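Local coordinates for protein AlyQ (Persicobacter sp. CCB-QB2, PDB 5XNR) that probably cleaves alginate by beta-elimination, as other alginate lyases do, and carries a CBM32 carbohydrate-binding module beside its lyase domain, at residues A[226-231]-A[354-359]; A[233-238]-A[386-391]; A[244-249]-A[360-365]. All coordinates share one frame; numbering follows the deposited sequence.

Contact 1: A[226-231]-A[354-359]; sequences IYWTTT and SYFKIG
Trp228 and Ser354 are joined by a reciprocal pair of backbone hydrogen bonds, which defines a single antiparallel bridge of the hydrogen-bonded type. Trp228 N donates to Ser354 O over 2.6 Å, with the donor lying in the carbonyl plane, and Ser354 N returns a bond of 2.7 Å to Trp228 O. A CA-H...O contact flanks them, Tyr227 CA to Ser354 O at 3.4 Å.

The indole carries most of the remaining contact. With chi1 at 41°, its CG sits between the backbone N and the carbonyl carbon, and the ring is folded over the opposing chain. Ser354 O therefore lies 3.1 Å above the indole plane, while Ser354 CB makes a CH-pi contact with the six-membered ring, 3.9 Å from its centroid; His234 stacks on the opposite face. The residues from Tyr355 onward read YFKIGNYTQ, matching the YFKxGxYxQ pattern known from PL7 alginate lyases, to which this domain probably belongs, and strand 355-358 pairs with strands 211-217 and 256-258 in one sheet of the lyase domain.

Between aromatic groups, Trp228 CZ2 stands over the centre of the Phe356 ring, 3.4 Å from CE2 of Phe356, with the planes 47° apart. Replacing Trp228 by an alanine would probably open a gap over the Phe356 face and deprive Glu217 of a donor. Tyr227 and Tyr355 point the same way side by side, touching at CD1 to CD1, 4.0 Å.

Glu217 OE1 accepts from the indole NE1 of Trp228 and from the backbone N of Phe356.

Contact 2: A[233-238]-A[386-391]; sequences THVVYV and DYFVSH
Strands 233-238 and 386-391 run antiparallel, with axes 4.7 Å apart and 177° between their directions, and the backbone pairs Val235 with Ser390 and Tyr237 with Phe388 through two bonds each. The straightest of the four, Tyr237 N to Phe388 O, measures 2.9 Å with an angle of 174° at the hydrogen.

On the face with His234, Val236 and Val238, the two histidines meet at their edges: ND1 of His234 and ND1 of His391 are hydrogen-bonded at 2.9 Å, the geometry leaving the proton with either ring, and the rings are turned 51° from each other. Each imidazole is held at its far nitrogen too, His234 NE2 by Thr231 O and His391 NE2 by Glu217 OE2, which restrains both rings against rotation. Farther along, Val236 CG2 packs on Val389 CG1 at 3.7 Å.

On the face with Val235 and Tyr237, Phe388 has its CG between backbone N and carbonyl carbon, which swings the ring back over its partner. Tyr237 CB consequently sits over the Phe388 face, 3.7 Å from the ring centroid, and the nearly parallel ring planes are displaced so that they hardly overlap, touching at Tyr237 CD2 and Phe388 CE2, 3.6 Å. Tyr237 OH bonds Glu304 on strand 302-310. Nearer the histidine end, Ser390 OG rests on Val235 CB at 3.4 Å.

Val236 and Val389 meet Phe356 of the other sheet, while helix 324-330 touches Val235 and Tyr237: an inner and an outer face, as in the beta-sandwich (jelly-roll) fold of PL7 alginate lyases.

Contact 3: A[244-249]-A[360-365]; sequences QLPIVK and NYTQSN. With PO4 (phosphate ion), chain E.
Lys249 N and Ser364 OG, one from each segment, both donate to OE2 of Glu369, so a single carboxylate oxygen ties the loop 244-249 to the turn after strand 360-362. Directly between the segments, Lys249 CB lies 3.6 Å from Ser364 OG.

The lysine side chain leaves its backbone with CG anti to N (chi1 179°) and bends at each later torsion, passing alongside the Gln363 carbonyl, where CE comes to 3.2 Å from Gln363 O. Its NZ then donates to O1 of a phosphate ion at 2.8 Å; Tyr210 OH and Arg272 NH1 also bond this anion, which is likely to be a crystallisation additive.

Strand 360-362 pairs with strands 211-217 and 251-254 in the sheet, and Gln363, just past it, is the centre of an inverse gamma turn. Its NE2 is held over the centre of the Tyr361 ring, 3.1 Å above the plane, and donates to Tyr361 O from well above the carbonyl plane. Thr362 OG1 donates to a lone pair of Asn360 OD1 over 2.6 Å, leaving its methyl to face the loop.

That methyl meets Pro246 tip to tip: CG of the proline and CG2 of Thr362 are 3.3 Å apart, closer than two such carbons normally approach. The same Pro246 CG touches Ser364 CB at 3.9 Å.

All three contacts lie in the lyase domain: contact 2 pairs two strands within one sheet, while contacts 1 and 3 fasten loops to strands of the other. Contacts 1 and 2, with centres 10 Å apart, touch where Phe356 CE1 meets Val236 CG1 at 3.5 Å, so the two sheets pack together there. Contact 3 is centred 24 Å from contact 1 and 25 Å from contact 2, but 354-359 is followed directly by 360-365, the chain turning a corner at Gly359. Along the chain come 226-231, 233-238 and 244-249, then 354-359 (partner of 226-231), 360-365 (of 244-249) and 386-391 (of 233-238); neighbouring parts of the fold thus join segments over 100 residues apart.

Contact 1: A[226-231]-A[354-359]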
loop_
_atom_site.group_PDB
_atom_site.type_symbol
_atom_site.label_atom_id
_atom_site.label_comp_id
_atom_site.label_asym_id
_atom_site.label_seq_id
_atom_site.Cartn_x
_atom_site.Cartn_y
_atom_site.Cartn_z
ATOM N N ILE A 226 11.375 0.479 28.537
ATOM C CA ILE A 226 12.416 1.514 28.503
ATOM C C ILE A 226 11.748 2.864 28.705
ATOM O O ILE A 226 10.615 3.071 28.240
ATOM C CB ILE A 226 13.194 1.542 27.174
ATOM C CG1 ILE A 226 14.492 2.357 27.300
ATOM C CG2 ILE A 226 12.292 2.051 26.060
ATOM C CD1 ILE A 226 15.423 2.277 26.107
ATOM N N TYR A 227 12.483 3.742 29.384
ATOM C CA TYR A 227 12.119 5.142 29.513
ATOM C C TYR A 227 13.346 5.965 29.147
ATOM O O TYR A 227 14.424 5.616 29.572
ATOM C CB TYR A 227 11.649 5.488 30.927
ATOM C CG TYR A 227 10.403 4.770 31.373
ATOM C CD1 TYR A 227 9.142 5.192 30.978
ATOM C CD2 TYR A 227 10.485 3.669 32.212
ATOM C CE1 TYR A 227 7.993 4.540 31.412
ATOM C CE2 TYR A 227 9.351 2.997 32.646
ATOM C CZ TYR A 227 8.096 3.433 32.244
ATOM O OH TYR A 227 6.980 2.750 32.657
ATOM N N TRP A 228 13.168 7.010 28.335
ATOM C CA TRP A 228 14.266 7.926 27.985
ATOM C C TRP A 228 13.796 9.370 28.235
ATOM O O TRP A 228 12.661 9.592 28.685
ATOM C CB TRP A 228 14.788 7.670 26.548
ATOM C CG TRP A 228 13.758 7.402 25.486
ATOM C CD1 TRP A 228 13.311 6.180 25.077
ATOM C CD2 TRP A 228 13.066 8.369 24.666
ATOM N NE1 TRP A 228 12.371 6.323 24.093
ATOM C CE2 TRP A 228 12.198 7.653 23.820
ATOM C CE3 TRP A 228 13.091 9.765 24.559
ATOM C CZ2 TRP A 228 11.371 8.284 22.889
ATOM C CZ3 TRP A 228 12.266 10.391 23.650
ATOM C CH2 TRP A 228 11.416 9.659 22.828
ATOM N N THR A 229 14.655 10.345 27.943
ATOM C CA THR A 229 14.320 11.765 28.166
ATOM C C THR A 229 14.473 12.561 26.860
ATOM O O THR A 229 15.101 12.095 25.905
ATOM C CB THR A 229 15.198 12.361 29.276
ATOM O OG1 THR A 229 16.362 12.969 28.720
ATOM C CG2 THR A 229 15.643 11.320 30.281
ATOM N N THR A 230 13.945 13.788 26.861
ATOM C CA THR A 230 14.075 14.682 25.709
ATOM C C THR A 230 15.525 15.174 25.547
ATOM O O THR A 230 15.837 15.859 24.571
ATOM C CB THR A 230 13.071 15.843 25.795
ATOM O OG1 THR A 230 13.283 16.616 26.981
ATOM C CG2 THR A 230 11.633 15.363 25.744
ATOM N N THR A 231 16.430 14.808 26.449
ATOM C CA THR A 231 17.840 15.224 26.325
ATOM C C THR A 231 18.586 14.231 25.424
ATOM O O THR A 231 18.512 13.032 25.640
ATOM C CB THR A 231 18.478 15.362 27.716
ATOM O OG1 THR A 231 17.626 16.240 28.452
ATOM C CG2 THR A 231 19.901 15.893 27.711
ATOM N N SER A 354 10.041 8.955 28.908
ATOM C CA SER A 354 9.520 8.987 27.563
ATOM C C SER A 354 9.838 7.679 26.821
ATOM O O SER A 354 10.902 7.084 27.020
ATOM C CB SER A 354 10.064 10.167 26.814
ATOM O OG SER A 354 9.593 10.156 25.464
ATOM N N TYR A 355 8.924 7.278 25.928
ATOM C CA TYR A 355 9.086 6.060 25.108
ATOM C C TYR A 355 8.292 6.216 23.803
ATOM O O TYR A 355 7.454 7.084 23.718
ATOM C CB TYR A 355 8.638 4.825 25.891
ATOM C CG TYR A 355 7.235 4.928 26.428
ATOM C CD1 TYR A 355 6.990 5.526 27.649
ATOM C CD2 TYR A 355 6.149 4.449 25.712
ATOM C CE1 TYR A 355 5.702 5.617 28.155
ATOM C CE2 TYR A 355 4.855 4.547 26.197
ATOM C CZ TYR A 355 4.628 5.139 27.423
ATOM O OH TYR A 355 3.362 5.269 27.920
ATOM N N PHE A 356 8.604 5.399 22.798
ATOM C CA PHE A 356 7.885 5.357 21.542
ATOM C C PHE A 356 6.838 4.231 21.511
ATOM O O PHE A 356 6.933 3.239 22.241
ATOM C CB PHE A 356 8.842 5.084 20.387
ATOM C CG PHE A 356 9.806 6.198 20.083
ATOM C CD1 PHE A 356 9.344 7.457 19.746
ATOM C CD2 PHE A 356 11.174 5.978 20.125
ATOM C CE1 PHE A 356 10.224 8.494 19.483
ATOM C CE2 PHE A 356 12.055 7.010 19.845
ATOM C CZ PHE A 356 11.577 8.265 19.519
ATOM N N LYS A 357 5.816 4.440 20.683
ATOM C CA LYS A 357 4.849 3.430 20.301
ATOM C C LYS A 357 4.673 3.483 18.787
ATOM O O LYS A 357 4.658 4.577 18.211
ATOM C CB LYS A 357 3.470 3.664 20.913
ATOM C CG LYS A 357 3.436 3.688 22.432
ATOM C CD LYS A 357 2.027 3.603 23.015
ATOM C CE LYS A 357 1.692 2.251 23.612
ATOM N NZ LYS A 357 0.579 2.353 24.591
ATOM N N ILE A 358 4.534 2.301 18.184
ATOM C CA ILE A 358 4.305 2.161 16.746
ATOM C C ILE A 358 3.128 1.214 16.534
ATOM O O ILE A 358 3.035 0.229 17.211
ATOM C CB ILE A 358 5.564 1.625 16.045
ATOM C CG1 ILE A 358 6.735 2.602 16.131
ATOM C CG2 ILE A 358 5.260 1.225 14.613
ATOM C CD1 ILE A 358 8.077 1.909 15.963
ATOM N N GLY A 359 2.270 1.514 15.570
ATOM C CA GLY A 359 1.178 0.634 15.237
ATOM C C GLY A 359 -0.136 1.387 15.157
ATOM O O GLY A 359 -0.198 2.486 14.587
#

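Contact 2: A[233-238]-A[386-391]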
loop_
_atom_site.group_PDB
_atom_site.type_symbol
_atom_site.label_atom_id
_atom_site.label_comp_id
_atom_site.label_asym_id
_atom_site.label_seq_id
_atom_site.Cartn_x
_atom_site.Cartn_y
_atom_site.Cartn_z
ATOM N N THR A 233 19.545 12.945 21.263
ATOM C CA THR A 233 18.905 12.826 20.005
ATOM C C THR A 233 18.146 11.501 19.987
ATOM O O THR A 233 18.732 10.455 20.257
ATOM C CB THR A 233 19.921 12.968 18.870
ATOM O OG1 THR A 233 20.431 14.294 18.977
ATOM C CG2 THR A 233 19.319 12.776 17.499
ATOM N N HIS A 234 16.851 11.585 19.664
ATOM C CA HIS A 234 15.935 10.451 19.703
ATOM C C HIS A 234 15.021 10.462 18.473
ATOM O O HIS A 234 14.352 11.459 18.218
ATOM C CB HIS A 234 15.123 10.489 20.997
ATOM C CG HIS A 234 15.983 10.618 22.202
ATOM N ND1 HIS A 234 16.700 9.561 22.696
ATOM C CD2 HIS A 234 16.279 11.679 22.979
ATOM C CE1 HIS A 234 17.397 9.955 23.746
ATOM N NE2 HIS A 234 17.151 11.247 23.944
ATOM N N VAL A 235 14.945 9.337 17.764
ATOM C CA VAL A 235 14.306 9.300 16.480
ATOM C C VAL A 235 13.398 8.075 16.387
ATOM O O VAL A 235 13.766 7.001 16.832
ATOM C CB VAL A 235 15.379 9.270 15.383
ATOM C CG1 VAL A 235 14.797 9.371 13.989
ATOM C CG2 VAL A 235 16.404 10.364 15.626
ATOM N N VAL A 236 12.220 8.256 15.800
ATOM C CA VAL A 236 11.434 7.124 15.277
ATOM C C VAL A 236 11.112 7.416 13.809
ATOM O O VAL A 236 10.627 8.488 13.491
ATOM C CB VAL A 236 10.148 6.840 16.081
ATOM C CG1 VAL A 236 9.200 8.025 16.138
ATOM C CG2 VAL A 236 9.416 5.631 15.540
ATOM N N TYR A 237 11.385 6.440 12.953
ATOM C CA TYR A 237 10.987 6.459 11.576
ATOM C C TYR A 237 10.028 5.304 11.332
ATOM O O TYR A 237 10.280 4.191 11.819
ATOM C CB TYR A 237 12.197 6.316 10.655
ATOM C CG TYR A 237 11.893 5.822 9.264
ATOM C CD1 TYR A 237 11.633 6.695 8.233
ATOM C CD2 TYR A 237 11.899 4.469 8.974
ATOM C CE1 TYR A 237 11.373 6.237 6.948
ATOM C CE2 TYR A 237 11.629 3.986 7.702
ATOM C CZ TYR A 237 11.371 4.879 6.679
ATOM O OH TYR A 237 11.141 4.425 5.424
ATOM N N VAL A 238 8.952 5.581 10.586
ATOM C CA VAL A 238 7.986 4.547 10.233
ATOM C C VAL A 238 7.585 4.734 8.772
ATOM O O VAL A 238 7.214 5.810 8.396
ATOM C CB VAL A 238 6.729 4.588 11.125
ATOM C CG1 VAL A 238 5.777 3.451 10.780
ATOM C CG2 VAL A 238 7.056 4.581 12.609
ATOM N N ASP A 386 8.159 -0.685 7.211
ATOM C CA ASP A 386 9.492 -0.581 7.790
ATOM C C ASP A 386 9.501 0.429 8.932
ATOM O O ASP A 386 8.677 1.297 9.005
ATOM C CB ASP A 386 10.485 -0.145 6.719
ATOM C CG ASP A 386 11.950 -0.352 7.062
ATOM O OD1 ASP A 386 12.276 -1.329 7.767
ATOM O OD2 ASP A 386 12.757 0.452 6.577
ATOM N N TYR A 387 10.463 0.326 9.814
ATOM C CA TYR A 387 10.556 1.272 10.903
ATOM C C TYR A 387 11.933 1.144 11.564
ATOM O O TYR A 387 12.575 0.102 11.419
ATOM C CB TYR A 387 9.464 1.011 11.942
ATOM C CG TYR A 387 9.696 -0.265 12.697
ATOM C CD1 TYR A 387 9.252 -1.475 12.199
ATOM C CD2 TYR A 387 10.439 -0.280 13.869
ATOM C CE1 TYR A 387 9.508 -2.659 12.875
ATOM C CE2 TYR A 387 10.708 -1.458 14.552
ATOM C CZ TYR A 387 10.234 -2.657 14.055
ATOM O OH TYR A 387 10.448 -3.822 14.732
ATOM N N PHE A 388 12.370 2.183 12.291
ATOM C CA PHE A 388 13.544 2.049 13.172
ATOM C C PHE A 388 13.475 3.134 14.239
ATOM O O PHE A 388 12.740 4.105 14.083
ATOM C CB PHE A 388 14.877 2.103 12.401
ATOM C CG PHE A 388 15.193 3.400 11.686
ATOM C CD1 PHE A 388 15.643 4.520 12.385
ATOM C CD2 PHE A 388 15.088 3.487 10.300
ATOM C CE1 PHE A 388 15.921 5.704 11.721
ATOM C CE2 PHE A 388 15.382 4.668 9.636
ATOM C CZ PHE A 388 15.787 5.778 10.346
ATOM N N VAL A 389 14.263 2.969 15.289
ATOM C CA VAL A 389 14.405 4.006 16.328
ATOM C C VAL A 389 15.892 4.143 16.689
ATOM O O VAL A 389 16.644 3.182 16.586
ATOM C CB VAL A 389 13.556 3.708 17.585
ATOM C CG1 VAL A 389 12.065 3.791 17.308
ATOM C CG2 VAL A 389 13.922 2.380 18.239
ATOM N N SER A 390 16.308 5.332 17.117
ATOM C CA SER A 390 17.692 5.523 17.582
ATOM C C SER A 390 17.704 6.412 18.828
ATOM O O SER A 390 16.863 7.295 18.995
ATOM C CB SER A 390 18.584 6.102 16.489
ATOM O OG SER A 390 18.131 7.384 16.060
ATOM N N HIS A 391 18.682 6.172 19.681
ATOM C CA HIS A 391 18.871 6.954 20.887
ATOM C C HIS A 391 20.348 7.320 21.053
ATOM O O HIS A 391 21.204 6.491 20.857
ATOM C CB HIS A 391 18.366 6.157 22.091
ATOM C CG HIS A 391 16.915 5.850 22.029
ATOM N ND1 HIS A 391 15.954 6.823 22.185
ATOM C CD2 HIS A 391 16.259 4.685 21.862
ATOM C CE1 HIS A 391 14.758 6.276 22.099
ATOM N NE2 HIS A 391 14.920 4.969 21.907
#

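Contact 3: A[244-249]-A[360-365]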
loop_
_atom_site.group_PDB
_atom_site.type_symbol
_atom_site.label_atom_id
_atom_site.label_comp_id
_atom_site.label_asym_id
_atom_site.label_seq_id
_atom_site.Cartn_x
_atom_site.Cartn_y
_atom_site.Cartn_z
ATOM N N GLN A 244 -7.614 1.506 7.127
ATOM C CA GLN A 244 -9.048 1.442 7.466
ATOM C C GLN A 244 -9.321 2.263 8.723
ATOM O O GLN A 244 -8.479 2.310 9.602
ATOM C CB GLN A 244 -9.492 -0.005 7.686
ATOM C CG GLN A 244 -11.008 -0.201 7.779
ATOM C CD GLN A 244 -11.660 -0.319 6.422
ATOM O OE1 GLN A 244 -11.764 0.651 5.675
ATOM N NE2 GLN A 244 -12.096 -1.517 6.086
ATOM N N LEU A 245 -10.517 2.857 8.784
ATOM C CA LEU A 245 -11.056 3.526 9.989
ATOM C C LEU A 245 -12.444 2.964 10.328
ATOM O O LEU A 245 -13.170 2.513 9.434
ATOM C CB LEU A 245 -11.169 5.025 9.712
ATOM C CG LEU A 245 -9.896 5.673 9.179
ATOM C CD1 LEU A 245 -10.228 6.894 8.352
ATOM C CD2 LEU A 245 -8.946 6.008 10.314
ATOM N N PRO A 246 -12.846 3.055 11.612
ATOM C CA PRO A 246 -14.206 2.725 12.018
ATOM C C PRO A 246 -15.241 3.530 11.224
ATOM O O PRO A 246 -14.893 4.418 10.410
ATOM C CB PRO A 246 -14.282 3.065 13.508
ATOM C CG PRO A 246 -12.863 2.909 13.963
ATOM C CD PRO A 246 -12.089 3.477 12.792
ATOM N N ILE A 247 -16.499 3.209 11.459
ATOM C CA ILE A 247 -17.573 3.678 10.580
ATOM C C ILE A 247 -18.134 5.021 11.075
ATOM O O ILE A 247 -18.311 5.949 10.264
ATOM C CB ILE A 247 -18.671 2.606 10.474
ATOM C CG1 ILE A 247 -18.134 1.332 9.815
ATOM C CG2 ILE A 247 -19.882 3.178 9.742
ATOM C CD1 ILE A 247 -19.091 0.157 9.872
ATOM N N VAL A 248 -18.421 5.095 12.376
ATOM C CA VAL A 248 -19.027 6.268 13.028
ATOM C C VAL A 248 -17.940 7.296 13.391
ATOM O O VAL A 248 -18.009 8.468 13.003
ATOM C CB VAL A 248 -19.816 5.857 14.294
ATOM C CG1 VAL A 248 -20.327 7.072 15.068
ATOM C CG2 VAL A 248 -20.961 4.903 13.977
ATOM N N LYS A 249 -16.980 6.859 14.197
ATOM C CA LYS A 249 -15.874 7.693 14.706
ATOM C C LYS A 249 -14.573 7.215 14.034
ATOM O O LYS A 249 -13.784 6.407 14.578
ATOM C CB LYS A 249 -15.864 7.615 16.238
ATOM C CG LYS A 249 -14.761 8.398 16.934
ATOM C CD LYS A 249 -15.208 9.063 18.226
ATOM C CE LYS A 249 -14.143 9.187 19.295
ATOM N NZ LYS A 249 -12.945 9.916 18.839
ATOM N N ASN A 360 -1.157 0.823 15.798
ATOM C CA ASN A 360 -2.566 1.216 15.601
ATOM C C ASN A 360 -3.269 1.387 16.954
ATOM O O ASN A 360 -3.529 0.400 17.654
ATOM C CB ASN A 360 -3.280 0.177 14.734
ATOM C CG ASN A 360 -4.786 0.334 14.664
ATOM O OD1 ASN A 360 -5.372 1.176 15.365
ATOM N ND2 ASN A 360 -5.414 -0.485 13.818
ATOM N N TYR A 361 -3.597 2.631 17.296
ATOM C CA TYR A 361 -4.479 2.922 18.452
ATOM C C TYR A 361 -5.782 3.555 17.948
ATOM O O TYR A 361 -5.812 4.751 17.698
ATOM C CB TYR A 361 -3.758 3.849 19.433
ATOM C CG TYR A 361 -4.476 4.192 20.721
ATOM C CD1 TYR A 361 -5.446 3.373 21.280
ATOM C CD2 TYR A 361 -4.102 5.319 21.443
ATOM C CE1 TYR A 361 -6.052 3.692 22.491
ATOM C CE2 TYR A 361 -4.688 5.643 22.659
ATOM C CZ TYR A 361 -5.674 4.833 23.189
ATOM O OH TYR A 361 -6.263 5.187 24.371
ATOM N N THR A 362 -6.843 2.767 17.794
ATOM C CA THR A 362 -8.056 3.252 17.140
ATOM C C THR A 362 -8.874 4.027 18.174
ATOM O O THR A 362 -9.195 3.486 19.254
ATOM C CB THR A 362 -8.827 2.100 16.492
ATOM O OG1 THR A 362 -7.980 1.552 15.484
ATOM C CG2 THR A 362 -10.150 2.516 15.882
ATOM N N GLN A 363 -9.224 5.274 17.862
ATOM C CA GLN A 363 -9.958 6.082 18.827
ATOM C C GLN A 363 -11.475 5.850 18.677
ATOM O O GLN A 363 -12.228 6.806 18.506
ATOM C CB GLN A 363 -9.605 7.559 18.645
ATOM C CG GLN A 363 -8.111 7.852 18.706
ATOM C CD GLN A 363 -7.508 7.509 20.044
ATOM O OE1 GLN A 363 -7.660 8.244 21.024
ATOM N NE2 GLN A 363 -6.801 6.389 20.078
ATOM N N SER A 364 -11.943 4.596 18.733
ATOM C CA SER A 364 -13.392 4.336 18.801
ATOM C C SER A 364 -13.661 3.111 19.676
ATOM O O SER A 364 -12.721 2.474 20.156
ATOM C CB SER A 364 -14.012 4.191 17.433
ATOM O OG SER A 364 -15.430 4.283 17.534
ATOM N N ASN A 365 -14.937 2.804 19.891
ATOM C CA ASN A 365 -15.318 1.676 20.753
ATOM C C ASN A 365 -16.797 1.335 20.512
ATOM O O ASN A 365 -17.427 1.912 19.623
ATOM C CB ASN A 365 -14.971 1.969 22.219
ATOM C CG ASN A 365 -15.656 3.205 22.774
ATOM O OD1 ASN A 365 -16.752 3.544 22.336
ATOM N ND2 ASN A 365 -15.035 3.869 23.742
HETATM P P PO4 E . -11.712 11.986 21.831
HETATM O O1 PO4 E . -11.235 11.172 20.656
HETATM O O2 PO4 E . -13.062 12.588 21.466
HETATM O O3 PO4 E . -11.829 11.111 23.086
HETATM O O4 PO4 E . -10.718 13.081 22.159
#